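PDB 2EEN: CYTH domain-containing protein from Pyrococcus horikoshii, which is of unknown function but probably binds or processes triphosphate compounds inside an antiparallel beta tunnel. Local coordinates for residues A[28-33]-A[109-114]; A[121-126]-A[133-138]. All coordinates share one frame; numbering follows the deposited sequence.

Contact 1: residues A[28-33]-A[109-114]; sequences EIHEDI and KTREKY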
ATOM      1  N   GLU A  28       0.060  15.365 -18.568  1.00 17.63           N
ATOM      2  CA  GLU A  28       0.634  14.220 -17.882  1.00 17.13           C
ATOM      3  C   GLU A  28       0.480  12.966 -18.722  1.00 17.64           C
ATOM      4  O   GLU A  28      -0.440  12.848 -19.527  1.00 17.93           O
ATOM      5  CB  GLU A  28      -0.075  13.987 -16.536  1.00 19.36           C
ATOM      6  CG  GLU A  28      -0.200  15.223 -15.637  1.00 21.90           C
ATOM      7  CD  GLU A  28      -1.010  14.955 -14.372  1.00 24.82           C
ATOM      8  OE1 GLU A  28      -1.795  13.981 -14.350  1.00 25.28           O
ATOM      9  OE2 GLU A  28      -0.881  15.728 -13.397  1.00 26.56           O
ATOM     10  N   ILE A  29       1.422  12.047 -18.564  1.00 15.88           N
ATOM     11  CA  ILE A  29       1.327  10.759 -19.227  1.00 17.75           C
ATOM     12  C   ILE A  29       0.988   9.828 -18.070  1.00 17.13           C
ATOM     13  O   ILE A  29       1.592   9.915 -17.003  1.00 18.04           O
ATOM     14  CB  ILE A  29       2.661  10.324 -19.854  1.00 19.04           C
ATOM     15  CG1 ILE A  29       2.918  11.143 -21.117  1.00 21.15           C
ATOM     16  CG2 ILE A  29       2.619   8.826 -20.189  1.00 22.22           C
ATOM     17  CD1 ILE A  29       4.311  10.958 -21.700  1.00 21.57           C
ATOM     18  N   HIS A  30      -0.009   8.974 -18.269  1.00 15.95           N
ATOM     19  CA  HIS A  30      -0.420   8.027 -17.242  1.00 16.44           C
ATOM     20  C   HIS A  30      -0.284   6.614 -17.757  1.00 16.64           C
ATOM     21  O   HIS A  30      -0.705   6.294 -18.871  1.00 18.22           O
ATOM     22  CB  HIS A  30      -1.884   8.212 -16.840  1.00 16.99           C
ATOM     23  CG  HIS A  30      -2.147   9.426 -16.007  1.00 19.51           C
ATOM     24  ND1 HIS A  30      -3.389   9.701 -15.476  1.00 20.33           N
ATOM     25  CD2 HIS A  30      -1.335  10.433 -15.608  1.00 19.49           C
ATOM     26  CE1 HIS A  30      -3.330  10.824 -14.785  1.00 19.55           C
ATOM     27  NE2 HIS A  30      -2.096  11.289 -14.848  1.00 20.57           N
ATOM     28  N   GLU A  31       0.311   5.771 -16.929  1.00 16.16           N
ATOM     29  CA  GLU A  31       0.463   4.363 -17.240  1.00 17.56           C
ATOM     30  C   GLU A  31      -0.106   3.681 -16.004  1.00 18.03           C
ATOM     31  O   GLU A  31       0.505   3.698 -14.939  1.00 17.80           O
ATOM     32  CB  GLU A  31       1.934   4.017 -17.448  1.00 20.17           C
ATOM     33  CG  GLU A  31       2.492   4.582 -18.747  1.00 26.53           C
ATOM     34  CD  GLU A  31       4.007   4.596 -18.782  1.00 29.95           C
ATOM     35  OE1 GLU A  31       4.625   3.583 -18.393  1.00 35.47           O
ATOM     36  OE2 GLU A  31       4.579   5.618 -19.209  1.00 32.69           O
ATOM     37  N   ASP A  32      -1.300   3.120 -16.150  1.00 18.18           N
ATOM     38  CA  ASP A  32      -1.969   2.457 -15.039  1.00 18.34           C
ATOM     39  C   ASP A  32      -1.980   0.958 -15.172  1.00 18.85           C
ATOM     40  O   ASP A  32      -2.182   0.421 -16.263  1.00 23.66           O
ATOM     41  CB  ASP A  32      -3.428   2.905 -14.928  1.00 18.20           C
ATOM     42  CG  ASP A  32      -3.566   4.379 -14.677  1.00 21.86           C
ATOM     43  OD1 ASP A  32      -2.703   4.935 -13.977  1.00 20.77           O
ATOM     44  OD2 ASP A  32      -4.549   4.976 -15.165  1.00 21.40           O
ATOM     45  N   ILE A  33      -1.759   0.281 -14.054  1.00 15.57           N
ATOM     46  CA  ILE A  33      -1.834  -1.164 -14.051  1.00 16.09           C
ATOM     47  C   ILE A  33      -2.979  -1.479 -13.101  1.00 14.05           C
ATOM     48  O   ILE A  33      -2.952  -1.083 -11.932  1.00 14.87           O
ATOM     49  CB  ILE A  33      -0.539  -1.838 -13.536  1.00 19.48           C
ATOM     50  CG1 ILE A  33       0.630  -1.569 -14.494  1.00 22.10           C
ATOM     51  CG2 ILE A  33      -0.749  -3.337 -13.456  1.00 20.20           C
ATOM     52  CD1 ILE A  33       1.900  -2.297 -14.158  1.00 27.94           C
ATOM     53  N   LYS A 109      -2.398   6.514 -21.187  1.00 14.74           N
ATOM     54  CA  LYS A 109      -3.030   7.681 -21.774  1.00 14.72           C
ATOM     55  C   LYS A 109      -2.239   8.946 -21.499  1.00 15.88           C
ATOM     56  O   LYS A 109      -1.302   8.952 -20.699  1.00 17.17           O
ATOM     57  CB  LYS A 109      -4.435   7.864 -21.194  1.00 14.15           C
ATOM     58  CG  LYS A 109      -4.419   8.237 -19.703  1.00 13.69           C
ATOM     59  CD  LYS A 109      -5.821   8.564 -19.178  1.00 15.80           C
ATOM     60  CE  LYS A 109      -5.779   9.001 -17.719  1.00 19.22           C
ATOM     61  NZ  LYS A 109      -5.396   7.886 -16.800  1.00 18.07           N
ATOM     62  N   THR A 110      -2.610  10.012 -22.195  1.00 16.78           N
ATOM     63  CA  THR A 110      -2.002  11.306 -21.947  1.00 15.99           C
ATOM     64  C   THR A 110      -3.178  12.092 -21.393  1.00 17.62           C
ATOM     65  O   THR A 110      -4.330  11.826 -21.743  1.00 18.27           O
ATOM     66  CB  THR A 110      -1.443  11.977 -23.220  1.00 18.91           C
ATOM     67  OG1 THR A 110      -2.480  12.166 -24.184  1.00 20.02           O
ATOM     68  CG2 THR A 110      -0.341  11.123 -23.813  1.00 20.72           C
ATOM     69  N   ARG A 111      -2.895  13.030 -20.501  1.00 17.09           N
ATOM     70  CA  ARG A 111      -3.951  13.811 -19.882  1.00 18.68           C
ATOM     71  C   ARG A 111      -3.518  15.258 -19.771  1.00 20.13           C
ATOM     72  O   ARG A 111      -2.498  15.562 -19.156  1.00 19.50           O
ATOM     73  CB  ARG A 111      -4.290  13.215 -18.514  1.00 20.11           C
ATOM     74  CG  ARG A 111      -5.133  14.112 -17.605  1.00 22.63           C
ATOM     75  CD  ARG A 111      -5.655  13.345 -16.395  1.00 23.15           C
ATOM     76  NE  ARG A 111      -6.737  12.429 -16.761  1.00 22.52           N
ATOM     77  CZ  ARG A 111      -7.304  11.558 -15.932  1.00 25.41           C
ATOM     78  NH1 ARG A 111      -6.896  11.462 -14.669  1.00 26.37           N
ATOM     79  NH2 ARG A 111      -8.294  10.784 -16.363  1.00 20.67           N
ATOM     80  N   GLU A 112      -4.287  16.144 -20.392  1.00 18.93           N
ATOM     81  CA  GLU A 112      -3.992  17.569 -20.327  1.00 18.53           C
ATOM     82  C   GLU A 112      -4.998  18.112 -19.324  1.00 18.11           C
ATOM     83  O   GLU A 112      -6.201  17.978 -19.529  1.00 16.77           O
ATOM     84  CB  GLU A 112      -4.190  18.248 -21.678  1.00 20.01           C
ATOM     85  CG  GLU A 112      -3.073  18.004 -22.681  1.00 24.39           C
ATOM     86  CD  GLU A 112      -3.362  18.633 -24.035  1.00 27.87           C
ATOM     87  OE1 GLU A 112      -3.954  19.733 -24.073  1.00 29.01           O
ATOM     88  OE2 GLU A 112      -2.988  18.035 -25.066  1.00 30.52           O
ATOM     89  N   LYS A 113      -4.504  18.714 -18.246  1.00 16.25           N
ATOM     90  CA  LYS A 113      -5.367  19.251 -17.199  1.00 15.73           C
ATOM     91  C   LYS A 113      -5.617  20.737 -17.375  1.00 15.09           C
ATOM     92  O   LYS A 113      -4.697  21.499 -17.676  1.00 15.79           O
ATOM     93  CB  LYS A 113      -4.742  19.021 -15.825  1.00 18.91           C
ATOM     94  CG  LYS A 113      -4.623  17.572 -15.396  1.00 25.08           C
ATOM     95  CD  LYS A 113      -4.094  17.508 -13.967  1.00 27.86           C
ATOM     96  CE  LYS A 113      -3.976  16.085 -13.457  1.00 31.09           C
ATOM     97  NZ  LYS A 113      -3.434  16.072 -12.069  1.00 32.33           N
ATOM     98  N   TYR A 114      -6.868  21.134 -17.168  1.00 12.83           N
ATOM     99  CA  TYR A 114      -7.288  22.522 -17.295  1.00 14.27           C
ATOM    100  C   TYR A 114      -8.053  22.992 -16.075  1.00 13.04           C
ATOM    101  O   TYR A 114      -8.863  22.262 -15.511  1.00 16.24           O
ATOM    102  CB  TYR A 114      -8.172  22.691 -18.535  1.00 13.48           C
ATOM    103  CG  TYR A 114      -7.405  22.510 -19.808  1.00 17.24           C
ATOM    104  CD1 TYR A 114      -7.116  21.231 -20.293  1.00 15.75           C
ATOM    105  CD2 TYR A 114      -6.872  23.610 -20.483  1.00 17.58           C
ATOM    106  CE1 TYR A 114      -6.312  21.055 -21.406  1.00 18.35           C
ATOM    107  CE2 TYR A 114      -6.061  23.439 -21.599  1.00 19.90           C
ATOM    108  CZ  TYR A 114      -5.784  22.157 -22.050  1.00 19.31           C
ATOM    109  OH  TYR A 114      -4.953  21.976 -23.134  1.00 25.37           O
TER
HETATM  110  O   HOH W   1      -4.103   5.626 -17.809  1.00 19.53           O
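Lys109 NZ is gripped three ways: it donates to His30 ND1 at 3.0 Å, makes a longer salt bridge to Asp32 OD2 at 3.4 Å, and donates to a water that in turn donates to the same OD2; Asp32 OD1 is salt-bridged to Arg52. The lysine chain runs alongside the imidazole and bends only at its last torsion (chi4 -68°), which sets NZ at the ring edge, in plane. With ND1 accepting, His30 NE2 donates to the anti lone pair of Glu28 OE1 at 2.8 Å, so both ring nitrogens are engaged and the ring's rotation is fixed. Lys113, extended, reaches Glu28 OE2 with NZ at 2.9 Å from above the carboxylate plane; Arg26 also binds this oxygen. An alanine in place of Glu28 removes the carboxylate that holds NE2, Lys113 and Arg26, and would probably let the imidazole turn and leave the basic groups less well balanced. The Arg111 guanidinium, anchored by Asp125, stands 73° to the imidazole, NH1 3.6 Å from His30 CE1. Beneath, Glu28-Arg111 and His30-Lys109 are hydrogen-bonded antiparallel pairs around the non-hydrogen-bonded Ile29-Thr110. So dense a charged face on an antiparallel sheet is consistent with the tunnel interior of CYTH proteins.

Contact 2: residues A[121-126]-A[133-138]; sequences TITLDE and FIEIET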
ATOM      1  N   THR A 121     -11.660  20.783 -12.112  1.00 14.28           N
ATOM      2  CA  THR A 121     -10.670  20.575 -13.152  1.00 15.19           C
ATOM      3  C   THR A 121     -11.197  19.708 -14.288  1.00 15.79           C
ATOM      4  O   THR A 121     -11.975  18.786 -14.068  1.00 15.48           O
ATOM      5  CB  THR A 121      -9.411  19.890 -12.565  1.00 19.98           C
ATOM      6  OG1 THR A 121      -8.918  20.669 -11.468  1.00 25.26           O
ATOM      7  CG2 THR A 121      -8.318  19.766 -13.621  1.00 23.07           C
ATOM      8  N   ILE A 122     -10.757  20.017 -15.499  1.00 14.89           N
ATOM      9  CA  ILE A 122     -11.138  19.253 -16.679  1.00 13.96           C
ATOM     10  C   ILE A 122      -9.890  18.607 -17.251  1.00 15.34           C
ATOM     11  O   ILE A 122      -8.821  19.210 -17.257  1.00 15.12           O
ATOM     12  CB  ILE A 122     -11.753  20.165 -17.761  1.00 16.27           C
ATOM     13  CG1 ILE A 122     -13.257  20.277 -17.538  1.00 17.78           C
ATOM     14  CG2 ILE A 122     -11.447  19.622 -19.165  1.00 17.44           C
ATOM     15  CD1 ILE A 122     -13.907  21.298 -18.432  1.00 16.43           C
ATOM     16  N   THR A 123     -10.013  17.377 -17.731  1.00 14.02           N
ATOM     17  CA  THR A 123      -8.861  16.737 -18.333  1.00 15.83           C
ATOM     18  C   THR A 123      -9.198  16.251 -19.725  1.00 16.08           C
ATOM     19  O   THR A 123     -10.293  15.741 -19.970  1.00 18.06           O
ATOM     20  CB  THR A 123      -8.355  15.552 -17.488  1.00 18.85           C
ATOM     21  OG1 THR A 123      -9.381  14.555 -17.377  1.00 20.31           O
ATOM     22  CG2 THR A 123      -7.972  16.035 -16.105  1.00 19.65           C
ATOM     23  N   LEU A 124      -8.266  16.450 -20.647  1.00 13.28           N
ATOM     24  CA  LEU A 124      -8.449  15.986 -22.014  1.00 14.58           C
ATOM     25  C   LEU A 124      -7.605  14.727 -22.057  1.00 15.76           C
ATOM     26  O   LEU A 124      -6.384  14.787 -21.924  1.00 16.54           O
ATOM     27  CB  LEU A 124      -7.924  17.009 -23.016  1.00 17.09           C
ATOM     28  CG  LEU A 124      -8.523  18.409 -22.902  1.00 16.87           C
ATOM     29  CD1 LEU A 124      -8.019  19.243 -24.068  1.00 17.40           C
ATOM     30  CD2 LEU A 124     -10.049  18.335 -22.894  1.00 18.29           C
ATOM     31  N   ASP A 125      -8.267  13.587 -22.221  1.00 14.86           N
ATOM     32  CA  ASP A 125      -7.577  12.303 -22.233  1.00 15.55           C
ATOM     33  C   ASP A 125      -7.472  11.657 -23.603  1.00 13.50           C
ATOM     34  O   ASP A 125      -8.449  11.577 -24.334  1.00 16.63           O
ATOM     35  CB  ASP A 125      -8.290  11.305 -21.315  1.00 15.89           C
ATOM     36  CG  ASP A 125      -8.339  11.750 -19.871  1.00 19.44           C
ATOM     37  OD1 ASP A 125      -7.620  12.702 -19.492  1.00 22.14           O
ATOM     38  OD2 ASP A 125      -9.101  11.124 -19.107  1.00 18.30           O
ATOM     39  N   GLU A 126      -6.271  11.198 -23.944  1.00 13.87           N
ATOM     40  CA  GLU A 126      -6.043  10.480 -25.198  1.00 14.35           C
ATOM     41  C   GLU A 126      -5.631   9.112 -24.682  1.00 12.94           C
ATOM     42  O   GLU A 126      -4.492   8.919 -24.272  1.00 14.16           O
ATOM     43  CB  GLU A 126      -4.897  11.103 -25.994  1.00 17.72           C
ATOM     44  CG  GLU A 126      -4.636  10.415 -27.320  1.00 24.53           C
ATOM     45  CD  GLU A 126      -5.768  10.615 -28.313  1.00 27.58           C
ATOM     46  OE1 GLU A 126      -5.984  11.770 -28.738  1.00 29.86           O
ATOM     47  OE2 GLU A 126      -6.442   9.625 -28.667  1.00 26.90           O
ATOM     48  N   PHE A 133     -11.255  11.325 -24.719  1.00 15.82           N
ATOM     49  CA  PHE A 133     -12.296  11.495 -23.715  1.00 15.27           C
ATOM     50  C   PHE A 133     -12.030  12.793 -22.979  1.00 16.85           C
ATOM     51  O   PHE A 133     -10.943  13.368 -23.071  1.00 16.08           O
ATOM     52  CB  PHE A 133     -12.277  10.377 -22.674  1.00 16.56           C
ATOM     53  CG  PHE A 133     -12.654   9.035 -23.213  1.00 16.27           C
ATOM     54  CD1 PHE A 133     -11.764   8.323 -24.004  1.00 16.28           C
ATOM     55  CD2 PHE A 133     -13.893   8.482 -22.922  1.00 18.62           C
ATOM     56  CE1 PHE A 133     -12.104   7.072 -24.506  1.00 17.14           C
ATOM     57  CE2 PHE A 133     -14.247   7.224 -23.420  1.00 19.93           C
ATOM     58  CZ  PHE A 133     -13.346   6.519 -24.211  1.00 18.80           C
ATOM     59  N   ILE A 134     -13.039  13.247 -22.253  1.00 17.32           N
ATOM     60  CA  ILE A 134     -12.907  14.443 -21.451  1.00 16.76           C
ATOM     61  C   ILE A 134     -13.508  14.122 -20.094  1.00 18.43           C
ATOM     62  O   ILE A 134     -14.596  13.548 -19.991  1.00 18.21           O
ATOM     63  CB  ILE A 134     -13.625  15.658 -22.077  1.00 17.41           C
ATOM     64  CG1 ILE A 134     -13.427  16.878 -21.167  1.00 16.47           C
ATOM     65  CG2 ILE A 134     -15.106  15.356 -22.291  1.00 17.99           C
ATOM     66  CD1 ILE A 134     -13.836  18.185 -21.791  1.00 18.14           C
ATOM     67  N   GLU A 135     -12.771  14.455 -19.045  1.00 15.77           N
ATOM     68  CA  GLU A 135     -13.249  14.206 -17.702  1.00 17.89           C
ATOM     69  C   GLU A 135     -13.300  15.522 -16.963  1.00 15.70           C
ATOM     70  O   GLU A 135     -12.611  16.476 -17.327  1.00 18.65           O
ATOM     71  CB  GLU A 135     -12.325  13.231 -16.966  1.00 21.43           C
ATOM     72  CG  GLU A 135     -12.490  11.779 -17.406  1.00 24.99           C
ATOM     73  CD  GLU A 135     -11.707  10.800 -16.542  1.00 28.95           C
ATOM     74  OE1 GLU A 135     -11.490  11.091 -15.347  1.00 32.28           O
ATOM     75  OE2 GLU A 135     -11.325   9.724 -17.050  1.00 31.35           O
ATOM     76  N   ILE A 136     -14.156  15.572 -15.955  1.00 16.35           N
ATOM     77  CA  ILE A 136     -14.284  16.749 -15.114  1.00 16.17           C
ATOM     78  C   ILE A 136     -14.495  16.245 -13.696  1.00 17.68           C
ATOM     79  O   ILE A 136     -15.171  15.233 -13.472  1.00 16.99           O
ATOM     80  CB  ILE A 136     -15.451  17.664 -15.563  1.00 15.19           C
ATOM     81  CG1 ILE A 136     -15.390  18.981 -14.781  1.00 16.06           C
ATOM     82  CG2 ILE A 136     -16.794  16.956 -15.367  1.00 15.03           C
ATOM     83  CD1 ILE A 136     -16.248  20.087 -15.383  1.00 13.25           C
ATOM     84  N   GLU A 137     -13.898  16.932 -12.732  1.00 15.69           N
ATOM     85  CA  GLU A 137     -14.014  16.519 -11.345  1.00 19.46           C
ATOM     86  C   GLU A 137     -13.987  17.673 -10.368  1.00 20.03           C
ATOM     87  O   GLU A 137     -13.447  18.745 -10.654  1.00 19.13           O
ATOM     88  CB  GLU A 137     -12.874  15.571 -10.986  1.00 22.26           C
ATOM     89  CG  GLU A 137     -11.506  16.160 -11.291  1.00 30.54           C
ATOM     90  CD  GLU A 137     -10.407  15.575 -10.430  1.00 35.39           C
ATOM     91  OE1 GLU A 137     -10.295  15.984  -9.254  1.00 40.86           O
ATOM     92  OE2 GLU A 137      -9.657  14.710 -10.925  1.00 40.09           O
ATOM     93  N   THR A 138     -14.573  17.426  -9.203  1.00 20.04           N
ATOM     94  CA  THR A 138     -14.606  18.396  -8.123  1.00 20.50           C
ATOM     95  C   THR A 138     -14.880  17.622  -6.846  1.00 22.96           C
ATOM     96  O   THR A 138     -15.509  16.562  -6.880  1.00 22.18           O
ATOM     97  CB  THR A 138     -15.709  19.450  -8.324  1.00 21.86           C
ATOM     98  OG1 THR A 138     -15.564  20.477  -7.330  1.00 23.30           O
ATOM     99  CG2 THR A 138     -17.092  18.814  -8.193  1.00 23.64           C
TER
HETATM  100  O   HOH W   2     -10.228  19.312  -9.349  1.00 35.93           O
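Ile122 packs against two isoleucines of the partner strand, crossing both obliquely: its CG2 branch meets Ile134 CD1 at 3.8 Å and its CG1 branch meets Ile136 CD1 at 3.7 Å. Ile134 and Ile136 each hold CG1 anti to the backbone N, which brings the CD1 tips across to the neighbouring strand. Leu124 lies alongside Ile134, CD2 to CD1 3.9 Å. On the other face Thr123 and Glu135 run side by side, OG1 of the threonine 3.3 Å from CB of the glutamate, and OG1 makes a weak hydrogen bond to Asp125 OD1. The carboxylates of Asp125 and Glu135 meet with their planes 73° apart, OD2 only 3.3 Å from OE2; such crowding of acceptors would be expected to raise the proton affinity of one of them. Arg111 probably eases it with a salt bridge to Asp125 OD2, and Glu135 OE2 has long, weak pairings with Arg111 and Lys76, while Tyr170 OH hydrogen-bonds to Asp125 OD2. At the far end a water binds Thr121 OG1 and, weakly, Glu137 OE1.

Six backbone hydrogen bonds position all of this, joining Thr121 to Glu137, Thr123 to Glu135 and Asp125 to Phe133 in both directions. Further out, helix 146-160 (Leu153, Leu157, Leu160) and helix 12-19 (Ile14, Phe15, Val18) pack on the Ile122-Leu124 face. On the acidic face Glu135 and Glu137 come close to Glu5 and Glu3 of strand 3-9. An antiparallel beta hairpin with an apolar, helix-covered face and a carboxylate-rich one fits the wall of a CYTH tunnel, whose acidic residues in relatives bind metal.

Overall arrangement
Both contacts are buried antiparallel strand pairings in one sheet, joined because strands 102-117 and 120-127 are neighbours: Tyr114 N lies 2.7 Å from Ile122 O and Glu112 O 2.8 Å from Leu124 N, probable hydrogen bonds. Contact 1 pairs strands distant in sequence, whereas contact 2 is a local hairpin. Their centres are about 10 Å apart. The chemistry divides with place: in contact 1 buried acids and bases interleave, and the opposite face at Ile29 and Thr110 is more exposed; in contact 2 one face is hydrophobic core under helices and the other acidic, with carboxylates close together. Their charged faces lie on the same side of the sheet, joined by the Arg111-Asp125 salt bridge.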